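Local structure of glucanase (Klebsiella pneumoniae, 5GY3) at residues 32-36 / 51-55; 36-40 / 98-103; 90-94 / 156-161. The protein probably hydrolyses internal beta-1,4-glucosidic linkages in cellulose and related beta-glucans, as an endoglucanase of glycosyl hydrolase family 8. All blocks are in the same frame, centred on the assembly; numbering follows the deposited sequence.

Interaction 1: 32-36 / 51-55; sequences QGFAM and LWQWT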
ATOM      1  N   GLN A  32       7.214   3.352  -7.022  1.00  9.86           N
ATOM      2  CA  GLN A  32       7.451   4.791  -7.137  1.00 11.63           C
ATOM      3  C   GLN A  32       6.862   5.537  -5.946  1.00 11.98           C
ATOM      4  O   GLN A  32       7.514   6.413  -5.370  1.00  9.25           O
ATOM      5  CB  GLN A  32       6.863   5.336  -8.438  1.00 12.56           C
ATOM      6  CG  GLN A  32       7.384   4.681  -9.703  1.00 12.43           C
ATOM      7  CD  GLN A  32       8.903   4.669  -9.788  1.00 14.99           C
ATOM      8  OE1 GLN A  32       9.522   3.605  -9.745  1.00 13.82           O
ATOM      9  NE2 GLN A  32       9.514   5.853  -9.917  1.00 10.72           N
ATOM     10  N   GLY A  33       5.626   5.199  -5.558  1.00 10.81           N
ATOM     11  CA  GLY A  33       4.987   5.897  -4.451  1.00 11.58           C
ATOM     12  C   GLY A  33       5.668   5.649  -3.119  1.00  9.71           C
ATOM     13  O   GLY A  33       5.863   6.581  -2.330  1.00  9.93           O
ATOM     14  N   PHE A  34       6.010   4.385  -2.831  1.00  9.88           N
ATOM     15  CA  PHE A  34       6.797   4.075  -1.638  1.00  9.72           C
ATOM     16  C   PHE A  34       8.071   4.904  -1.605  1.00  9.70           C
ATOM     17  O   PHE A  34       8.409   5.512  -0.585  1.00  9.66           O
ATOM     18  CB  PHE A  34       7.190   2.594  -1.601  1.00  9.16           C
ATOM     19  CG  PHE A  34       6.120   1.668  -1.112  1.00 13.31           C
ATOM     20  CD1 PHE A  34       4.965   2.141  -0.524  1.00 11.01           C
ATOM     21  CD2 PHE A  34       6.295   0.298  -1.235  1.00 14.72           C
ATOM     22  CE1 PHE A  34       3.989   1.255  -0.065  1.00 13.96           C
ATOM     23  CE2 PHE A  34       5.322  -0.592  -0.780  1.00 17.54           C
ATOM     24  CZ  PHE A  34       4.167  -0.106  -0.200  1.00 16.45           C
ATOM     25  N   ALA A  35       8.813   4.898  -2.710  1.00  9.63           N
ATOM     26  CA  ALA A  35      10.093   5.594  -2.725  1.00 10.56           C
ATOM     27  C   ALA A  35       9.902   7.100  -2.606  1.00 11.06           C
ATOM     28  O   ALA A  35      10.702   7.780  -1.953  1.00 12.12           O
ATOM     29  CB  ALA A  35      10.856   5.255  -3.999  1.00 10.55           C
ATOM     30  N   MET A  36       8.864   7.642  -3.243  1.00  9.98           N
ATOM     31  CA  MET A  36       8.595   9.072  -3.087  1.00  9.37           C
ATOM     32  C   MET A  36       8.296   9.427  -1.634  1.00  8.87           C
ATOM     33  O   MET A  36       8.761  10.457  -1.135  1.00  8.67           O
ATOM     34  CB  MET A  36       7.441   9.500  -3.992  1.00  8.10           C
ATOM     35  CG  MET A  36       7.813   9.576  -5.461  1.00  9.89           C
ATOM     36  SD  MET A  36       6.409   9.738  -6.580  1.00 11.32           S
ATOM     37  CE  MET A  36       5.741  11.344  -6.120  1.00  9.30           C
ATOM     38  N   LEU A  51      12.216  10.693  -8.973  1.00 13.38           N
ATOM     39  CA  LEU A  51      11.197   9.650  -8.899  1.00 14.56           C
ATOM     40  C   LEU A  51       9.884  10.136  -9.486  1.00 13.54           C
ATOM     41  O   LEU A  51       9.236   9.431 -10.272  1.00 11.90           O
ATOM     42  CB  LEU A  51      10.993   9.219  -7.447  1.00 10.20           C
ATOM     43  CG  LEU A  51      12.159   8.546  -6.737  1.00 12.72           C
ATOM     44  CD1 LEU A  51      11.973   8.580  -5.219  1.00 12.69           C
ATOM     45  CD2 LEU A  51      12.293   7.112  -7.232  1.00 12.62           C
ATOM     46  N   TRP A  52       9.482  11.351  -9.113  1.00 11.38           N
ATOM     47  CA  TRP A  52       8.207  11.896  -9.569  1.00 13.32           C
ATOM     48  C   TRP A  52       8.250  12.231 -11.056  1.00 16.34           C
ATOM     49  O   TRP A  52       7.296  11.945 -11.792  1.00 12.33           O
ATOM     50  CB  TRP A  52       7.845  13.126  -8.726  1.00  9.39           C
ATOM     51  CG  TRP A  52       6.674  13.917  -9.231  1.00 12.86           C
ATOM     52  CD1 TRP A  52       6.616  15.278  -9.403  1.00 14.54           C
ATOM     53  CD2 TRP A  52       5.390  13.409  -9.625  1.00 12.13           C
ATOM     54  NE1 TRP A  52       5.378  15.641  -9.885  1.00 13.74           N
ATOM     55  CE2 TRP A  52       4.610  14.512 -10.033  1.00 12.79           C
ATOM     56  CE3 TRP A  52       4.829  12.127  -9.685  1.00 11.77           C
ATOM     57  CZ2 TRP A  52       3.297  14.371 -10.488  1.00 13.90           C
ATOM     58  CZ3 TRP A  52       3.527  11.987 -10.137  1.00 12.47           C
ATOM     59  CH2 TRP A  52       2.776  13.102 -10.538  1.00 11.22           C
ATOM     60  N   GLN A  53       9.355  12.819 -11.518  1.00 12.30           N
ATOM     61  CA  GLN A  53       9.487  13.142 -12.936  1.00 16.29           C
ATOM     62  C   GLN A  53       9.375  11.894 -13.806  1.00 13.40           C
ATOM     63  O   GLN A  53       8.710  11.915 -14.845  1.00 16.63           O
ATOM     64  CB  GLN A  53      10.817  13.857 -13.186  1.00 19.59           C
ATOM     65  CG  GLN A  53      11.232  13.970 -14.655  1.00 30.71           C
ATOM     66  CD  GLN A  53      12.638  14.556 -14.814  1.00 39.69           C
ATOM     67  OE1 GLN A  53      13.482  14.429 -13.919  1.00 42.38           O
ATOM     68  NE2 GLN A  53      12.892  15.202 -15.952  1.00 39.80           N
ATOM     69  N   TRP A  54      10.015  10.795 -13.404  1.00 12.62           N
ATOM     70  CA  TRP A  54       9.896   9.586 -14.210  1.00 15.53           C
ATOM     71  C   TRP A  54       8.472   9.041 -14.158  1.00 15.90           C
ATOM     72  O   TRP A  54       7.902   8.670 -15.191  1.00 14.51           O
ATOM     73  CB  TRP A  54      10.893   8.518 -13.757  1.00 16.93           C
ATOM     74  CG  TRP A  54      10.760   7.291 -14.608  1.00 17.53           C
ATOM     75  CD1 TRP A  54      11.400   7.036 -15.792  1.00 19.85           C
ATOM     76  CD2 TRP A  54       9.890   6.175 -14.373  1.00 17.74           C
ATOM     77  NE1 TRP A  54      10.991   5.819 -16.297  1.00 18.78           N
ATOM     78  CE2 TRP A  54      10.063   5.274 -15.448  1.00 21.19           C
ATOM     79  CE3 TRP A  54       8.987   5.846 -13.356  1.00 16.86           C
ATOM     80  CZ2 TRP A  54       9.366   4.064 -15.530  1.00 17.39           C
ATOM     81  CZ3 TRP A  54       8.302   4.645 -13.436  1.00 16.37           C
ATOM     82  CH2 TRP A  54       8.495   3.769 -14.516  1.00 16.37           C
ATOM     83  N   THR A  55       7.877   9.014 -12.965  1.00 14.03           N
ATOM     84  CA  THR A  55       6.518   8.503 -12.813  1.00 14.40           C
ATOM     85  C   THR A  55       5.540   9.281 -13.678  1.00 14.11           C
ATOM     86  O   THR A  55       4.732   8.699 -14.413  1.00 13.33           O
ATOM     87  CB  THR A  55       6.104   8.590 -11.347  1.00 13.53           C
ATOM     88  OG1 THR A  55       7.071   7.906 -10.548  1.00 13.92           O
ATOM     89  CG2 THR A  55       4.711   7.984 -11.133  1.00 11.56           C
TER
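This is a buried, nearly antiparallel helix-helix contact between consecutive helices, 29-41 and 45-59, which form a helical hairpin. Such hairpins are the repeating unit of the (alpha/alpha)6 barrel of family 8 glycosyl hydrolases. The geometry supports the assignment: the short axes approach to 10.1 Å with 158° between their N-to-C directions, and the nearest CA atoms, those of Gln32 and Leu51, lie 6.4 Å apart. The two segments together bury 361 Å².

Two kinds of interaction share the interface. The apolar part centres on Leu51, whose CD1 lies 3.7 Å from Ala35 CB and whose CB lies 3.8 Å from Met36 CG. Met36 is extended through chi2 (t), and chi3 p turns its CE to 3.8 Å from Trp52 CE3. Its SD stands 5.5 Å from the centroid of the Trp52 six-membered ring, an oblique Met-aromatic contact.

The polar part belongs to Gln32, the residue that loses most surface here. Its NE2 donates a hydrogen bond of 3.3 Å to Thr55 OG1, and Thr55 OG1 in turn donates to the carbonyl Leu51 O at 2.7 Å, one turn back on its own helix. The same amide also bonds outside the pair, NE2 to Gly16 O and OE1 to Ile18 N, so it joins the loop around Gly16 and Ile18 to both helices. Trp54 CE3 lies 3.5 Å from Gln32 NE2 and borders this amide.

With both ends of the amide paired and the threonine hydroxyl acting as acceptor and donor at once, these polar groups are accommodated in a buried interface whose other side-chain contacts are aliphatic, sulfur and aromatic.

Interaction 2: 36-40 / 98-103; sequences MLLAV and RAQKQW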
ATOM      1  N   MET A  36       8.864   7.642  -3.243  1.00  9.98           N
ATOM      2  CA  MET A  36       8.595   9.072  -3.087  1.00  9.37           C
ATOM      3  C   MET A  36       8.296   9.427  -1.634  1.00  8.87           C
ATOM      4  O   MET A  36       8.761  10.457  -1.135  1.00  8.67           O
ATOM      5  CB  MET A  36       7.441   9.500  -3.992  1.00  8.10           C
ATOM      6  CG  MET A  36       7.813   9.576  -5.461  1.00  9.89           C
ATOM      7  SD  MET A  36       6.409   9.738  -6.580  1.00 11.32           S
ATOM      8  CE  MET A  36       5.741  11.344  -6.120  1.00  9.30           C
ATOM      9  N   LEU A  37       7.519   8.590  -0.939  1.00  8.02           N
ATOM     10  CA  LEU A  37       7.286   8.799   0.491  1.00  9.39           C
ATOM     11  C   LEU A  37       8.595   8.791   1.267  1.00 10.71           C
ATOM     12  O   LEU A  37       8.831   9.651   2.125  1.00 11.10           O
ATOM     13  CB  LEU A  37       6.354   7.715   1.046  1.00 12.31           C
ATOM     14  CG  LEU A  37       4.862   7.818   0.752  1.00  9.46           C
ATOM     15  CD1 LEU A  37       4.154   6.509   1.151  1.00 10.57           C
ATOM     16  CD2 LEU A  37       4.263   8.999   1.506  1.00  8.15           C
ATOM     17  N   LEU A  38       9.447   7.803   0.994  1.00  8.44           N
ATOM     18  CA  LEU A  38      10.709   7.702   1.718  1.00  9.84           C
ATOM     19  C   LEU A  38      11.666   8.833   1.347  1.00 12.88           C
ATOM     20  O   LEU A  38      12.466   9.262   2.187  1.00 12.81           O
ATOM     21  CB  LEU A  38      11.345   6.330   1.465  1.00 10.78           C
ATOM     22  CG  LEU A  38      10.559   5.112   1.987  1.00  8.82           C
ATOM     23  CD1 LEU A  38      11.236   3.819   1.579  1.00 11.76           C
ATOM     24  CD2 LEU A  38      10.389   5.156   3.498  1.00 15.37           C
ATOM     25  N   ALA A  39      11.596   9.334   0.112  1.00 10.23           N
ATOM     26  CA  ALA A  39      12.430  10.479  -0.248  1.00 11.62           C
ATOM     27  C   ALA A  39      12.045  11.715   0.559  1.00 11.98           C
ATOM     28  O   ALA A  39      12.920  12.451   1.027  1.00 11.87           O
ATOM     29  CB  ALA A  39      12.337  10.755  -1.748  1.00 10.36           C
ATOM     30  N   VAL A  40      10.744  11.947   0.759  1.00 11.57           N
ATOM     31  CA  VAL A  40      10.319  13.058   1.617  1.00 11.10           C
ATOM     32  C   VAL A  40      10.822  12.847   3.038  1.00 12.06           C
ATOM     33  O   VAL A  40      11.369  13.762   3.671  1.00 12.52           O
ATOM     34  CB  VAL A  40       8.786  13.204   1.602  1.00  9.66           C
ATOM     35  CG1 VAL A  40       8.368  14.334   2.544  1.00 13.10           C
ATOM     36  CG2 VAL A  40       8.274  13.436   0.197  1.00 11.03           C
ATOM     37  N   ARG A  98       2.829  15.295   1.083  1.00 10.14           N
ATOM     38  CA  ARG A  98       3.860  15.421   2.106  1.00  9.66           C
ATOM     39  C   ARG A  98       5.057  16.219   1.601  1.00 11.62           C
ATOM     40  O   ARG A  98       5.707  16.926   2.384  1.00 11.35           O
ATOM     41  CB  ARG A  98       4.264  14.028   2.590  1.00 11.12           C
ATOM     42  CG  ARG A  98       3.156  13.388   3.447  1.00  9.51           C
ATOM     43  CD  ARG A  98       3.206  11.855   3.481  1.00 11.49           C
ATOM     44  NE  ARG A  98       4.266  11.310   4.326  1.00 15.06           N
ATOM     45  CZ  ARG A  98       4.113  10.931   5.597  1.00 13.07           C
ATOM     46  NH1 ARG A  98       2.943  11.048   6.205  1.00 12.91           N
ATOM     47  NH2 ARG A  98       5.138  10.416   6.265  1.00 13.84           N
ATOM     48  N   ALA A  99       5.340  16.150   0.302  1.00  8.38           N
ATOM     49  CA  ALA A  99       6.426  16.941  -0.267  1.00 10.75           C
ATOM     50  C   ALA A  99       6.138  18.435  -0.176  1.00 11.78           C
ATOM     51  O   ALA A  99       7.050  19.237   0.056  1.00 10.08           O
ATOM     52  CB  ALA A  99       6.658  16.532  -1.720  1.00  9.73           C
ATOM     53  N   GLN A 100       4.877  18.834  -0.378  1.00 11.56           N
ATOM     54  CA  GLN A 100       4.535  20.247  -0.234  1.00 12.55           C
ATOM     55  C   GLN A 100       4.871  20.744   1.162  1.00 12.75           C
ATOM     56  O   GLN A 100       5.408  21.845   1.328  1.00 14.19           O
ATOM     57  CB  GLN A 100       3.049  20.477  -0.518  1.00 11.64           C
ATOM     58  CG  GLN A 100       2.623  21.942  -0.332  1.00 12.78           C
ATOM     59  CD  GLN A 100       2.253  22.273   1.099  1.00 19.62           C
ATOM     60  OE1 GLN A 100       1.589  21.486   1.771  1.00 20.02           O
ATOM     61  NE2 GLN A 100       2.697  23.433   1.577  1.00 18.67           N
ATOM     62  N   LYS A 101       4.524  19.961   2.179  1.00 12.80           N
ATOM     63  CA  LYS A 101       4.787  20.385   3.548  1.00 15.74           C
ATOM     64  C   LYS A 101       6.278  20.418   3.829  1.00 15.60           C
ATOM     65  O   LYS A 101       6.780  21.363   4.446  1.00 15.99           O
ATOM     66  CB  LYS A 101       4.081  19.456   4.531  1.00 19.34           C
ATOM     67  CG  LYS A 101       2.573  19.576   4.498  1.00 24.02           C
ATOM     68  CD  LYS A 101       1.915  18.460   5.291  1.00 29.45           C
ATOM     69  CE  LYS A 101       0.525  18.878   5.738  1.00 33.10           C
ATOM     70  NZ  LYS A 101      -0.153  19.678   4.684  1.00 36.30           N
ATOM     71  N   GLN A 102       7.001  19.399   3.366  1.00 10.78           N
ATOM     72  CA  GLN A 102       8.424  19.297   3.659  1.00 10.74           C
ATOM     73  C   GLN A 102       9.203  20.453   3.046  1.00 14.67           C
ATOM     74  O   GLN A 102      10.039  21.074   3.711  1.00 14.51           O
ATOM     75  CB  GLN A 102       8.954  17.958   3.152  1.00 12.17           C
ATOM     76  CG  GLN A 102      10.446  17.787   3.318  1.00 14.14           C
ATOM     77  CD  GLN A 102      10.851  17.615   4.767  1.00 19.78           C
ATOM     78  OE1 GLN A 102      10.108  17.049   5.571  1.00 22.92           O
ATOM     79  NE2 GLN A 102      12.025  18.120   5.114  1.00 22.49           N
ATOM     80  N   TRP A 103       8.948  20.756   1.774  1.00 11.71           N
ATOM     81  CA  TRP A 103       9.752  21.727   1.044  1.00 13.86           C
ATOM     82  C   TRP A 103       9.019  23.031   0.760  1.00 14.49           C
ATOM     83  O   TRP A 103       9.587  23.908   0.098  1.00 13.52           O
ATOM     84  CB  TRP A 103      10.271  21.108  -0.266  1.00 13.23           C
ATOM     85  CG  TRP A 103      11.172  19.948   0.024  1.00 14.84           C
ATOM     86  CD1 TRP A 103      12.311  19.969   0.785  1.00 17.12           C
ATOM     87  CD2 TRP A 103      11.002  18.586  -0.403  1.00 12.82           C
ATOM     88  NE1 TRP A 103      12.861  18.707   0.849  1.00 15.00           N
ATOM     89  CE2 TRP A 103      12.075  17.842   0.130  1.00 13.41           C
ATOM     90  CE3 TRP A 103      10.054  17.928  -1.197  1.00 11.61           C
ATOM     91  CZ2 TRP A 103      12.219  16.467  -0.088  1.00 12.19           C
ATOM     92  CZ3 TRP A 103      10.205  16.552  -1.419  1.00  9.81           C
ATOM     93  CH2 TRP A 103      11.282  15.847  -0.871  1.00 11.36           C
TER
HETATM   94  O   HOH W   1       6.978  10.850   3.934  1.00 13.52           O
HETATM   95  O   HOH W   2      11.818  14.753   6.507  1.00 25.44           O
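Val40 loses the most surface, 105 Å², and acts as the knob of a knobs-into-holes contact, seated among Arg98, Ala99, Gln102 and Trp103. Its CG1 reaches Arg98 O and Gln102 CB, each at 3.7 Å, while CG2 lies 4.0 Å from both Ala99 CB and Trp103 CH2. The segments run almost parallel, at 15° with axes 10.0 Å apart, and the Val40 and Ala99 CA atoms are 5.8 Å apart.

Arg98 comes next with 50 Å². Its CD packs 3.6 Å from Leu37 CD2, and its NE donates at 2.8 Å to a water that donates at 2.9 Å to Leu37 O, bridging the helices. The guanidinium also forms a salt bridge with Asp308 through NH2. Trp103 closes the far end, with CH2 3.9 Å from Val40 CA and its NE1 hydrogen-bonded to Asn43.

This pairing of helices 29-41 and 86-103 is consistent with the family 8 (alpha/alpha)6 barrel; Phe48 of helix 45-59 packs on Val40, Ala99 and Trp103, and Tyr108 of helix 106-123 on Ala99.

Interaction 3: 90-94 / 156-161; sequences TLIAW and PAWRAF
Both segments are regular alpha helix, and their N-to-C directions diverge by 47° (signed crossing +47°) at a closest axis approach of 9.8 Å. Trp94 and Ala157 set the register, with CA atoms 5.6 Å apart. They belong to helices 86-103 and 155-164, packed as is consistent with the (alpha/alpha)6 barrel of family 8 enzymes.

Trp94 (chi1 -172°, chi2 24°) is a knob in the hole formed by Pro156, Ala157, Ala160 and Phe161. Ala157 CA makes a CH-pi contact, 3.6 Å from the centroid of the five-membered ring and 9° off its normal. Trp94 CH2 lies 3.6 Å from Pro156 CG, and Trp94 NE1 3.6 Å from Ala160 CB. Phe161 (chi1 -62°, chi2 -18°) points its ring edge at the first helix, CZ being 3.6 Å from Thr90 O.

Thr90 (chi1 -64°) has its side chain about 5 Å from that of Asp87, the predicted nucleophile. Its CG2 lies 3.6 Å from Ala157 CB; its OG1, hydrogen-bonded to Ser86 O, accepts at 2.9 Å from a water that accepts from Trp158 NE1 at 2.8 Å.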
ATOM      1  N   THR A  90      -2.611   6.260  -4.964  1.00  6.75           N
ATOM      2  CA  THR A  90      -2.781   6.879  -3.653  1.00  7.12           C
ATOM      3  C   THR A  90      -1.437   7.235  -3.033  1.00  8.86           C
ATOM      4  O   THR A  90      -1.262   8.333  -2.486  1.00  7.86           O
ATOM      5  CB  THR A  90      -3.550   5.918  -2.738  1.00  8.05           C
ATOM      6  OG1 THR A  90      -4.871   5.711  -3.253  1.00  6.09           O
ATOM      7  CG2 THR A  90      -3.625   6.445  -1.323  1.00  5.76           C
ATOM      8  N   LEU A  91      -0.482   6.297  -3.079  1.00  6.65           N
ATOM      9  CA  LEU A  91       0.822   6.524  -2.463  1.00  9.07           C
ATOM     10  C   LEU A  91       1.535   7.697  -3.114  1.00  8.21           C
ATOM     11  O   LEU A  91       2.162   8.516  -2.424  1.00  8.39           O
ATOM     12  CB  LEU A  91       1.674   5.262  -2.584  1.00  6.95           C
ATOM     13  CG  LEU A  91       1.169   4.075  -1.763  1.00 11.70           C
ATOM     14  CD1 LEU A  91       1.819   2.789  -2.255  1.00 12.46           C
ATOM     15  CD2 LEU A  91       1.458   4.307  -0.290  1.00  9.84           C
ATOM     16  N   ILE A  92       1.446   7.783  -4.444  1.00  7.25           N
ATOM     17  CA  ILE A  92       2.036   8.898  -5.184  1.00 10.50           C
ATOM     18  C   ILE A  92       1.398  10.216  -4.758  1.00 10.71           C
ATOM     19  O   ILE A  92       2.095  11.197  -4.477  1.00  7.81           O
ATOM     20  CB  ILE A  92       1.898   8.664  -6.701  1.00 10.93           C
ATOM     21  CG1 ILE A  92       2.791   7.494  -7.151  1.00  9.48           C
ATOM     22  CG2 ILE A  92       2.221   9.948  -7.474  1.00  9.61           C
ATOM     23  CD1 ILE A  92       2.411   6.873  -8.535  1.00  9.48           C
ATOM     24  N   ALA A  93       0.060  10.261  -4.712  1.00  8.79           N
ATOM     25  CA  ALA A  93      -0.612  11.501  -4.333  1.00  7.57           C
ATOM     26  C   ALA A  93      -0.292  11.878  -2.895  1.00  7.18           C
ATOM     27  O   ALA A  93      -0.188  13.065  -2.560  1.00  7.19           O
ATOM     28  CB  ALA A  93      -2.126  11.371  -4.523  1.00  7.68           C
ATOM     29  N   TRP A  94      -0.180  10.878  -2.024  1.00  5.68           N
ATOM     30  CA  TRP A  94       0.144  11.122  -0.622  1.00  8.03           C
ATOM     31  C   TRP A  94       1.563  11.654  -0.480  1.00  9.04           C
ATOM     32  O   TRP A  94       1.803  12.618   0.258  1.00  7.98           O
ATOM     33  CB  TRP A  94      -0.032   9.815   0.160  1.00  7.26           C
ATOM     34  CG  TRP A  94       0.078   9.933   1.635  1.00  7.75           C
ATOM     35  CD1 TRP A  94      -0.127  11.051   2.405  1.00  9.09           C
ATOM     36  CD2 TRP A  94       0.399   8.877   2.536  1.00  7.74           C
ATOM     37  NE1 TRP A  94       0.050  10.744   3.735  1.00  8.20           N
ATOM     38  CE2 TRP A  94       0.370   9.414   3.840  1.00  8.52           C
ATOM     39  CE3 TRP A  94       0.705   7.519   2.369  1.00  7.74           C
ATOM     40  CZ2 TRP A  94       0.655   8.647   4.967  1.00  9.67           C
ATOM     41  CZ3 TRP A  94       0.969   6.754   3.497  1.00  8.04           C
ATOM     42  CH2 TRP A  94       0.933   7.320   4.777  1.00 10.34           C
ATOM     43  N   PRO A 156      -3.895   6.044   6.427  1.00  9.49           N
ATOM     44  CA  PRO A 156      -3.204   7.304   6.754  1.00 10.74           C
ATOM     45  C   PRO A 156      -3.148   8.276   5.582  1.00 10.61           C
ATOM     46  O   PRO A 156      -3.158   9.500   5.795  1.00 10.34           O
ATOM     47  CB  PRO A 156      -1.805   6.836   7.187  1.00 10.43           C
ATOM     48  CG  PRO A 156      -1.617   5.520   6.473  1.00 10.95           C
ATOM     49  CD  PRO A 156      -2.982   4.884   6.508  1.00  9.38           C
ATOM     50  N   ALA A 157      -3.089   7.765   4.351  1.00  7.75           N
ATOM     51  CA  ALA A 157      -3.175   8.632   3.186  1.00  8.18           C
ATOM     52  C   ALA A 157      -4.548   9.281   3.088  1.00  7.75           C
ATOM     53  O   ALA A 157      -4.657  10.482   2.821  1.00  6.32           O
ATOM     54  CB  ALA A 157      -2.868   7.840   1.923  1.00  6.85           C
ATOM     55  N   TRP A 158      -5.614   8.494   3.286  1.00  5.95           N
ATOM     56  CA  TRP A 158      -6.963   9.042   3.181  1.00  7.28           C
ATOM     57  C   TRP A 158      -7.191  10.152   4.203  1.00  9.46           C
ATOM     58  O   TRP A 158      -7.853  11.154   3.908  1.00 11.14           O
ATOM     59  CB  TRP A 158      -7.994   7.935   3.365  1.00  7.60           C
ATOM     60  CG  TRP A 158      -7.960   6.894   2.286  1.00  6.45           C
ATOM     61  CD1 TRP A 158      -7.151   6.870   1.184  1.00  7.35           C
ATOM     62  CD2 TRP A 158      -8.775   5.719   2.212  1.00  8.81           C
ATOM     63  NE1 TRP A 158      -7.423   5.758   0.423  1.00  7.67           N
ATOM     64  CE2 TRP A 158      -8.412   5.032   1.038  1.00  7.38           C
ATOM     65  CE3 TRP A 158      -9.786   5.187   3.029  1.00  6.76           C
ATOM     66  CZ2 TRP A 158      -9.027   3.838   0.648  1.00  6.64           C
ATOM     67  CZ3 TRP A 158     -10.392   3.997   2.649  1.00  9.77           C
ATOM     68  CH2 TRP A 158     -10.012   3.337   1.468  1.00  8.57           C
ATOM     69  N   ARG A 159      -6.658   9.984   5.416  1.00 10.40           N
ATOM     70  CA  ARG A 159      -6.807  11.029   6.424  1.00  8.76           C
ATOM     71  C   ARG A 159      -6.080  12.295   5.983  1.00 11.07           C
ATOM     72  O   ARG A 159      -6.615  13.402   6.109  1.00 10.88           O
ATOM     73  CB  ARG A 159      -6.288  10.533   7.783  1.00 13.73           C
ATOM     74  CG  ARG A 159      -6.381  11.555   8.915  1.00 27.11           C
ATOM     75  CD  ARG A 159      -5.146  11.544   9.792  1.00 35.84           C
ATOM     76  NE  ARG A 159      -3.942  11.159   9.008  1.00 42.84           N
ATOM     77  CZ  ARG A 159      -3.010  12.003   8.596  1.00 40.02           C
ATOM     78  NH1 ARG A 159      -3.133  13.278   8.897  1.00 37.23           N
ATOM     79  NH2 ARG A 159      -1.977  11.552   7.917  1.00 38.39           N
ATOM     80  N   ALA A 160      -4.875  12.145   5.421  1.00  9.66           N
ATOM     81  CA  ALA A 160      -4.143  13.297   4.906  1.00  9.56           C
ATOM     82  C   ALA A 160      -4.906  13.979   3.781  1.00 10.53           C
ATOM     83  O   ALA A 160      -4.974  15.214   3.730  1.00 11.61           O
ATOM     84  CB  ALA A 160      -2.756  12.871   4.416  1.00 12.18           C
ATOM     85  N   PHE A 161      -5.477  13.194   2.860  1.00  6.81           N
ATOM     86  CA  PHE A 161      -6.274  13.787   1.786  1.00  7.43           C
ATOM     87  C   PHE A 161      -7.405  14.636   2.357  1.00  8.70           C
ATOM     88  O   PHE A 161      -7.638  15.771   1.917  1.00 10.50           O
ATOM     89  CB  PHE A 161      -6.864  12.700   0.886  1.00  7.28           C
ATOM     90  CG  PHE A 161      -5.847  11.840   0.167  1.00  6.29           C
ATOM     91  CD1 PHE A 161      -4.534  12.247   0.011  1.00  5.97           C
ATOM     92  CD2 PHE A 161      -6.239  10.614  -0.364  1.00  8.09           C
ATOM     93  CE1 PHE A 161      -3.605  11.447  -0.669  1.00  9.15           C
ATOM     94  CE2 PHE A 161      -5.330   9.810  -1.049  1.00  6.90           C
ATOM     95  CZ  PHE A 161      -4.001  10.226  -1.191  1.00  6.62           C
TER
HETATM   96  O   HOH W   3      -5.857   3.975  -1.133  1.00  9.43           O
HETATM   97  O   HOH W   4       0.499  12.728   5.933  1.00 12.82           O

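Overall arrangement
From the N terminus, helix 29-41 opens both interaction 1 and interaction 2, which share Met36. Interaction 1 closes first, over a short, mostly helical connection to helix 45-59; interaction 2 starts from the same helix but closes later, on helix 86-103. Before that closure, residues 90-94 have already opened interaction 3, so interactions 2 and 3 cross; interaction 3 ends on helix 155-164, beyond three strands. Interactions 1 and 3 follow in series yet touch, with Phe34 CE1 3.4 Å from Leu91 CD1. Leu37 CD1, 3.8 Å from Trp94 CE3, links 2 to 3. Together they join four helices, with helix 29-41 common to interactions 1 and 2 and helix 86-103 to interactions 2 and 3.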